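SIRV coat protein (Sulfolobus islandicus rudivirus 1 variant YNP, PDB 3F2E) probably packages the double-stranded DNA of a rod-shaped archaeal virus as its coat protein, here represented by the four-helix C-terminal domain. Local coordinates at residues A30-F35 against P71-A76; G36-R41 against N57-Y62. All coordinates share one frame; numbering follows the deposited sequence.

Contact 1. Residues A30-F35 against P71-A76; sequences AIYQGF and PTVLDA
Phe-35 and Tyr-32 reach helix 71-82 by different first torsions. Phe-35 holds CG opposite the backbone N (chi1 173°) and presents a ring face to Leu-74, while Tyr-32 turns CG back beside its own N (chi1 -57°), which carries its ring to Val-73. The Leu-74 branch ending in CD2 touches both rings. That methyl sits 3.5 Å above the plane of the Phe-35 ring and over its centre, a CH-pi contact with Leu-74 CD2 3.6 Å from Phe-35 CG. Leu-74 CD2 also lies 3.9 Å from Tyr-32 CD1, so one methyl is wedged between the two aromatic side chains. Val-73 CG1 covers a face of the Tyr-32 ring less centrally, displaced toward the rim and 3.6 Å from Tyr-32 CE1. Ile-31 CB of the same helix as the tyrosine lies over the opposite face, again off centre. The phenol is not left without a partner at its polar end, since Tyr-32 OH is hydrogen-bonded to Asn-70 N just ahead of helix 71-82. Leu-74 O comes 3.6 Å from Phe-35 CE2, but this carbonyl has Thr-78 OG1 as a hydrogen-bonding partner. Tyr-63 packs edge-to-face with Phe-35, bringing in helix 50-67. The two segments run in roughly the same direction, their axes 39° apart and 10.7 Å from each other at closest approach. Aliphatic methyls laid on aromatic faces, all four touching residues buried, make this part of the hydrophobic interior of a four-helix bundle.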
loop_
_atom_site.group_PDB
_atom_site.type_symbol
_atom_site.label_atom_id
_atom_site.label_comp_id
_atom_site.label_asym_id
_atom_site.label_seq_id
_atom_site.Cartn_x
_atom_site.Cartn_y
_atom_site.Cartn_z
ATOM N N ALA A 30 -9.061 7.778 0.010
ATOM C CA ALA A 30 -9.688 6.475 -0.180
ATOM C C ALA A 30 -8.883 5.570 -1.100
ATOM O O ALA A 30 -8.876 4.351 -0.917
ATOM C CB ALA A 30 -11.120 6.641 -0.711
ATOM N N ILE A 31 -8.215 6.163 -2.086
ATOM C CA ILE A 31 -7.347 5.415 -2.999
ATOM C C ILE A 31 -6.283 4.656 -2.206
ATOM O O ILE A 31 -6.052 3.458 -2.404
ATOM C CB ILE A 31 -6.619 6.360 -3.986
ATOM C CG1 ILE A 31 -7.619 7.145 -4.838
ATOM C CG2 ILE A 31 -5.656 5.582 -4.875
ATOM C CD1 ILE A 31 -6.959 8.221 -5.692
ATOM N N TYR A 32 -5.640 5.368 -1.289
ATOM C CA TYR A 32 -4.515 4.805 -0.558
ATOM C C TYR A 32 -4.951 3.860 0.566
ATOM O O TYR A 32 -4.271 2.871 0.846
ATOM C CB TYR A 32 -3.592 5.931 -0.066
ATOM C CG TYR A 32 -3.110 6.780 -1.225
ATOM C CD1 TYR A 32 -2.093 6.327 -2.064
ATOM C CD2 TYR A 32 -3.704 8.005 -1.519
ATOM C CE1 TYR A 32 -1.669 7.078 -3.153
ATOM C CE2 TYR A 32 -3.281 8.770 -2.602
ATOM C CZ TYR A 32 -2.259 8.300 -3.412
ATOM O OH TYR A 32 -1.832 9.047 -4.496
ATOM N N GLN A 33 -6.087 4.153 1.196
ATOM C CA GLN A 33 -6.643 3.247 2.194
ATOM C C GLN A 33 -7.022 1.913 1.542
ATOM O O GLN A 33 -6.780 0.850 2.113
ATOM C CB GLN A 33 -7.848 3.869 2.906
ATOM C CG GLN A 33 -7.497 5.044 3.822
ATOM C CD GLN A 33 -6.773 4.627 5.102
ATOM O OE1 GLN A 33 -6.458 3.450 5.311
ATOM N NE2 GLN A 33 -6.511 5.604 5.974
ATOM N N GLY A 34 -7.599 1.978 0.344
ATOM C CA GLY A 34 -7.964 0.772 -0.390
ATOM C C GLY A 34 -6.757 -0.056 -0.804
ATOM O O GLY A 34 -6.722 -1.278 -0.604
ATOM N N PHE A 35 -5.766 0.609 -1.387
ATOM C CA PHE A 35 -4.501 -0.033 -1.736
ATOM C C PHE A 35 -3.878 -0.689 -0.506
ATOM O O PHE A 35 -3.470 -1.849 -0.546
ATOM C CB PHE A 35 -3.533 1.000 -2.329
ATOM C CG PHE A 35 -2.141 0.475 -2.560
ATOM C CD1 PHE A 35 -1.835 -0.239 -3.706
ATOM C CD2 PHE A 35 -1.128 0.722 -1.635
ATOM C CE1 PHE A 35 -0.542 -0.712 -3.930
ATOM C CE2 PHE A 35 0.157 0.255 -1.849
ATOM C CZ PHE A 35 0.456 -0.464 -3.000
ATOM N N PRO A 71 3.102 7.183 -7.222
ATOM C CA PRO A 71 3.962 6.009 -6.988
ATOM C C PRO A 71 4.796 6.118 -5.714
ATOM O O PRO A 71 5.025 5.109 -5.032
ATOM C CB PRO A 71 4.885 5.984 -8.218
ATOM C CG PRO A 71 4.198 6.821 -9.247
ATOM C CD PRO A 71 3.400 7.850 -8.502
ATOM N N THR A 72 5.257 7.325 -5.396
ATOM C CA THR A 72 6.059 7.528 -4.194
ATOM C C THR A 72 5.235 7.222 -2.943
ATOM O O THR A 72 5.721 6.589 -2.003
ATOM C CB THR A 72 6.614 8.963 -4.126
ATOM O OG1 THR A 72 7.352 9.239 -5.324
ATOM C CG2 THR A 72 7.527 9.128 -2.912
ATOM N N VAL A 73 3.976 7.658 -2.951
ATOM C CA VAL A 73 3.076 7.387 -1.837
ATOM C C VAL A 73 2.747 5.894 -1.732
ATOM O O VAL A 73 2.685 5.354 -0.632
ATOM C CB VAL A 73 1.787 8.227 -1.924
ATOM C CG1 VAL A 73 0.873 7.945 -0.737
ATOM C CG2 VAL A 73 2.137 9.716 -1.992
ATOM N N LEU A 74 2.534 5.226 -2.867
ATOM C CA LEU A 74 2.283 3.781 -2.829
ATOM C C LEU A 74 3.465 3.019 -2.231
ATOM O O LEU A 74 3.263 2.084 -1.457
ATOM C CB LEU A 74 1.955 3.222 -4.215
ATOM C CG LEU A 74 0.662 3.702 -4.883
ATOM C CD1 LEU A 74 0.540 3.056 -6.252
ATOM C CD2 LEU A 74 -0.569 3.392 -4.036
ATOM N N ASP A 75 4.687 3.410 -2.591
ATOM C CA ASP A 75 5.882 2.813 -1.990
ATOM C C ASP A 75 5.903 3.030 -0.473
ATOM O O ASP A 75 6.193 2.115 0.297
ATOM C CB ASP A 75 7.163 3.390 -2.604
ATOM C CG ASP A 75 7.438 2.862 -3.999
ATOM O OD1 ASP A 75 6.732 1.931 -4.450
ATOM O OD2 ASP A 75 8.376 3.381 -4.646
ATOM N N ALA A 76 5.597 4.253 -0.050
ATOM C CA ALA A 76 5.589 4.579 1.377
ATOM C C ALA A 76 4.548 3.771 2.164
ATOM O O ALA A 76 4.810 3.322 3.284
ATOM C CB ALA A 76 5.371 6.073 1.573
#

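Contact 2. Residues G36-R41 against N57-Y62; sequences GLKVAR and NGLKAY
Val-39 and Leu-59 mark the nearest backbone approach here, their CA atoms 8.1 Å apart. The contact joins helices 29-46 and 50-67, consecutive members of the four-helix bundle, and it is slight: 115 Å² is buried in all, the closest contacts being carbon to carbon. Leu-59 points from helix 50-67 toward its neighbour, with CG beside its own backbone N (chi1 -70°), and its two methyls divide the work. Leu-59 CD1 meets the root of Lys-38, 3.9 Å from Lys-38 CB, and also faces Val-39. Leu-59 CD2 lies farther along the lysine, 3.9 Å from Lys-38 CD. The leucine thus crosses the aliphatic part of Lys-38 at about a right angle, and the exposed lysine lays that part against the buried leucine. The charged end of Lys-38 leads away: the chain bends at its last torsion (chi4 -60°), and NZ hydrogen-bonds a citrate that probably came from the crystallisation liquor. Arg-41 NE binds the same citrate, so Lys-38 and Arg-41 share one anion beside the packing. Val-39, which is buried, also touches Thr-82 of helix 71-82, while Val-39 CG2 rests 4.2 Å from Leu-59 CD1.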
loop_
_atom_site.group_PDB
_atom_site.type_symbol
_atom_site.label_atom_id
_atom_site.label_comp_id
_atom_site.label_asym_id
_atom_site.label_seq_id
_atom_site.Cartn_x
_atom_site.Cartn_y
_atom_site.Cartn_z
ATOM N N GLY A 36 -3.805 0.057 0.594
ATOM C CA GLY A 36 -3.203 -0.460 1.813
ATOM C C GLY A 36 -3.884 -1.711 2.347
ATOM O O GLY A 36 -3.217 -2.663 2.755
ATOM N N LEU A 37 -5.214 -1.715 2.347
ATOM C CA LEU A 37 -5.967 -2.884 2.806
ATOM C C LEU A 37 -5.671 -4.113 1.941
ATOM O O LEU A 37 -5.512 -5.232 2.455
ATOM C CB LEU A 37 -7.467 -2.585 2.815
ATOM C CG LEU A 37 -8.359 -3.746 3.262
ATOM C CD1 LEU A 37 -7.908 -4.298 4.610
ATOM C CD2 LEU A 37 -9.820 -3.316 3.308
ATOM N N LYS A 38 -5.586 -3.907 0.631
ATOM C CA LYS A 38 -5.271 -5.014 -0.275
ATOM C C LYS A 38 -3.854 -5.554 -0.044
ATOM O O LYS A 38 -3.627 -6.767 -0.080
ATOM C CB LYS A 38 -5.483 -4.603 -1.736
ATOM C CG LYS A 38 -6.951 -4.377 -2.107
ATOM C CD LYS A 38 -7.113 -4.144 -3.604
ATOM C CE LYS A 38 -8.553 -3.812 -3.951
ATOM N NZ LYS A 38 -9.476 -4.912 -3.561
ATOM N N VAL A 39 -2.899 -4.659 0.200
ATOM C CA VAL A 39 -1.537 -5.096 0.504
ATOM C C VAL A 39 -1.513 -5.899 1.814
ATOM O O VAL A 39 -0.897 -6.966 1.891
ATOM C CB VAL A 39 -0.550 -3.901 0.562
ATOM C CG1 VAL A 39 0.817 -4.355 1.075
ATOM C CG2 VAL A 39 -0.426 -3.248 -0.820
ATOM N N ALA A 40 -2.202 -5.399 2.837
ATOM C CA ALA A 40 -2.245 -6.087 4.129
ATOM C C ALA A 40 -2.866 -7.484 4.018
ATOM O O ALA A 40 -2.338 -8.451 4.578
ATOM C CB ALA A 40 -2.988 -5.241 5.166
ATOM N N ARG A 41 -3.977 -7.586 3.292
ATOM C CA ARG A 41 -4.633 -8.880 3.084
ATOM C C ARG A 41 -3.731 -9.865 2.343
ATOM O O ARG A 41 -3.684 -11.053 2.679
ATOM C CB ARG A 41 -5.956 -8.713 2.338
ATOM C CG ARG A 41 -7.126 -8.383 3.243
ATOM C CD ARG A 41 -8.415 -8.916 2.652
ATOM N NE ARG A 41 -8.677 -8.303 1.361
ATOM C CZ ARG A 41 -9.453 -7.240 1.190
ATOM N NH1 ARG A 41 -9.630 -6.742 -0.024
ATOM N NH2 ARG A 41 -10.057 -6.682 2.233
ATOM N N ASN A 57 3.425 -5.585 -6.828
ATOM C CA ASN A 57 3.789 -4.949 -8.090
ATOM C C ASN A 57 2.565 -4.738 -8.997
ATOM O O ASN A 57 2.420 -3.683 -9.628
ATOM C CB ASN A 57 4.864 -5.763 -8.820
ATOM C CG ASN A 57 6.262 -5.526 -8.264
ATOM O OD1 ASN A 57 6.537 -4.488 -7.658
ATOM N ND2 ASN A 57 7.160 -6.490 -8.480
ATOM N N GLY A 58 1.691 -5.740 -9.058
ATOM C CA GLY A 58 0.471 -5.647 -9.855
ATOM C C GLY A 58 -0.466 -4.561 -9.348
ATOM O O GLY A 58 -0.982 -3.760 -10.133
ATOM N N LEU A 59 -0.674 -4.526 -8.033
ATOM C CA LEU A 59 -1.548 -3.520 -7.425
ATOM C C LEU A 59 -1.007 -2.111 -7.670
ATOM O O LEU A 59 -1.772 -1.194 -7.969
ATOM C CB LEU A 59 -1.706 -3.768 -5.920
ATOM C CG LEU A 59 -2.518 -4.995 -5.488
ATOM C CD1 LEU A 59 -2.378 -5.233 -3.998
ATOM C CD2 LEU A 59 -3.989 -4.844 -5.888
ATOM N N LYS A 60 0.309 -1.936 -7.533
ATOM C CA LYS A 60 0.924 -0.623 -7.770
ATOM C C LYS A 60 0.617 -0.144 -9.184
ATOM O O LYS A 60 0.103 0.961 -9.389
ATOM C CB LYS A 60 2.439 -0.673 -7.557
ATOM C CG LYS A 60 2.880 -0.702 -6.090
ATOM C CD LYS A 60 4.388 -0.869 -5.991
ATOM C CE LYS A 60 4.885 -0.761 -4.555
ATOM N NZ LYS A 60 6.362 -1.042 -4.507
ATOM N N ALA A 61 0.926 -0.990 -10.164
ATOM C CA ALA A 61 0.686 -0.644 -11.556
ATOM C C ALA A 61 -0.796 -0.332 -11.809
ATOM O O ALA A 61 -1.118 0.647 -12.485
ATOM C CB ALA A 61 1.171 -1.770 -12.468
ATOM N N TYR A 62 -1.689 -1.156 -11.264
ATOM C CA TYR A 62 -3.121 -0.939 -11.446
ATOM C C TYR A 62 -3.604 0.380 -10.835
ATOM O O TYR A 62 -4.368 1.115 -11.463
ATOM C CB TYR A 62 -3.954 -2.103 -10.894
ATOM C CG TYR A 62 -5.407 -1.986 -11.299
ATOM C CD1 TYR A 62 -6.320 -1.296 -10.499
ATOM C CD2 TYR A 62 -5.861 -2.541 -12.491
ATOM C CE1 TYR A 62 -7.652 -1.170 -10.876
ATOM C CE2 TYR A 62 -7.190 -2.415 -12.882
ATOM C CZ TYR A 62 -8.079 -1.734 -12.066
ATOM O OH TYR A 62 -9.401 -1.618 -12.447
#

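In the fold
From the N terminus, helix 9-22 comes first and touches the start of helix 29-46 through Gln-33. Helix 29-46 then serves both contacts, one after the other. Its later part, 36-41, meets 57-62 in contact 2, closing the short loop through the turn between helices 29-46 and 50-67. Its earlier part, 30-35, pairs with 71-76 of helix 71-82, so contact 1 closes a longer loop with contact 2 nested inside. The two sites join directly: Phe-35 CE1 packs 3.8 Å from Leu-59 CB, and on the helix 50-67 to 71-82 side Lys-60 NZ forms a 3.0 Å salt bridge with Asp-75 OD1. Together they tie the last three helices into one core.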